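Local structure of putative exported protein (Bacteroides fragilis, 4RAA) at the interface of chains A and B. The protein is of unknown function but belongs to a family of six-bladed beta-propellers and is probably exported from the cytoplasm. Sequence-based numbering; all coordinates share one arbitrary frame. Chains: chain A/B, Putative exported protein.

The interface of chains A and B. Residues chain A 83, 110, 124-126; chain B 125, 164-165.
B:Leu165 of a loop pushes its isobutyl group between A:Glu124 and A:Arg126 of strand 121-126. The two copies of the propeller meet here around a two-fold axis. The leucine contact recurs with the chains exchanged, while the two Arg125 side chains meet each other at the axis. Whether the protein is a dimer in solution cannot be told from the crystal.

Apolar contacts carry the patch. CG of B:Leu165 lies 3.6 Å from CG of A:Arg126, against the aliphatic part of that arginine. The CD1 methyl of B:Leu165 touches CG of A:Glu124 at 3.8 Å, the leucine lying nearly perpendicular across the glutamate chain. B:Leu165 has CG anti to its backbone N (chi1 -158°), which points the methyls at chain A. O of B:Leu165 also lies 3.4 Å from CD of A:Arg126, a contact and not a bond. A:Arg125 and B:Arg125 run antiparallel alongside one another, with CG of A:Arg125 3.7 Å from CG of B:Arg125. The like charges would tend to repel, so this contact probably rests on the methylenes. CG of A:Pro83 comes within 4.3 Å of OG of B:Ser164, a looser contact.

Polar bonds in the patch lie within each chain. The amine NZ of A:Lys110 forms a salt bridge with the carboxylate OE1 of A:Glu124 at 2.8 Å, on its syn side. This should hold the carboxylate in place beside the leucine. In chain B, the guanidinium of B:Arg125 ties the loop to the strand. Its NH2 donates to the backbone O of B:Leu165 at 2.8 Å, nearly straight (175° at the hydrogen), with O in the guanidinium plane but NH2 above the carbonyl plane.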
# COMPACT_ATOMS: atom_id res chain seq x y z
N PRO A 83 1.00 12.53 4.39
CA PRO A 83 1.44 11.53 3.42
C PRO A 83 2.76 11.97 2.79
O PRO A 83 2.91 13.14 2.45
CB PRO A 83 0.29 11.49 2.39
CG PRO A 83 -0.86 12.16 3.07
CD PRO A 83 -0.24 13.20 3.95
N LYS A 110 4.58 2.66 8.66
CA LYS A 110 4.43 2.78 7.21
C LYS A 110 5.76 2.73 6.44
O LYS A 110 6.83 2.91 7.01
CB LYS A 110 3.64 4.03 6.85
CG LYS A 110 4.19 5.34 7.41
CD LYS A 110 3.52 6.53 6.74
CE LYS A 110 4.03 7.85 7.30
NZ LYS A 110 3.54 9.05 6.56
N GLU A 124 2.64 5.66 -0.34
CA GLU A 124 2.96 5.06 0.97
C GLU A 124 1.99 3.94 1.31
O GLU A 124 0.80 4.03 1.00
CB GLU A 124 2.97 6.11 2.11
CG GLU A 124 1.63 6.78 2.43
CD GLU A 124 1.71 7.83 3.54
OE1 GLU A 124 2.80 8.13 4.07
OE2 GLU A 124 0.64 8.39 3.88
N ARG A 125 2.52 2.91 1.97
CA ARG A 125 1.75 1.75 2.43
C ARG A 125 2.05 1.49 3.89
O ARG A 125 3.06 1.97 4.40
CB ARG A 125 2.16 0.51 1.65
CG ARG A 125 1.95 0.60 0.17
CD ARG A 125 2.36 -0.72 -0.48
NE ARG A 125 1.57 -1.85 0.01
CZ ARG A 125 1.87 -3.13 -0.14
NH1 ARG A 125 2.98 -3.52 -0.78
NH2 ARG A 125 1.07 -4.06 0.37
N ARG A 126 1.20 0.70 4.54
CA ARG A 126 1.43 0.33 5.94
C ARG A 126 2.38 -0.85 6.00
O ARG A 126 2.36 -1.71 5.11
CB ARG A 126 0.14 -0.04 6.65
CG ARG A 126 -0.81 1.11 6.77
CD ARG A 126 -2.12 0.68 7.39
NE ARG A 126 -2.83 -0.32 6.59
CZ ARG A 126 -4.01 -0.86 6.91
NH1 ARG A 126 -4.65 -0.50 8.03
NH2 ARG A 126 -4.56 -1.77 6.10
N ARG B 125 -1.87 -1.73 -3.49
CA ARG B 125 -1.90 -2.04 -2.06
C ARG B 125 -2.93 -3.12 -1.80
O ARG B 125 -3.80 -3.35 -2.63
CB ARG B 125 -2.33 -0.81 -1.27
CG ARG B 125 -1.42 0.38 -1.42
CD ARG B 125 -1.92 1.52 -0.55
NE ARG B 125 -1.94 1.16 0.87
CZ ARG B 125 -2.58 1.82 1.83
NH1 ARG B 125 -3.31 2.91 1.56
NH2 ARG B 125 -2.52 1.37 3.08
N SER B 164 -6.51 8.19 4.63
CA SER B 164 -5.67 7.96 3.44
C SER B 164 -4.99 6.57 3.44
O SER B 164 -5.06 5.81 2.48
CB SER B 164 -4.60 9.08 3.42
OG SER B 164 -3.56 8.91 2.48
N LEU B 165 -4.40 6.24 4.58
CA LEU B 165 -3.58 5.04 4.79
C LEU B 165 -4.36 3.74 5.09
O LEU B 165 -3.74 2.67 5.18
CB LEU B 165 -2.56 5.39 5.92
CG LEU B 165 -1.23 4.67 6.17
CD1 LEU B 165 -0.36 4.68 4.93
CD2 LEU B 165 -0.49 5.36 7.31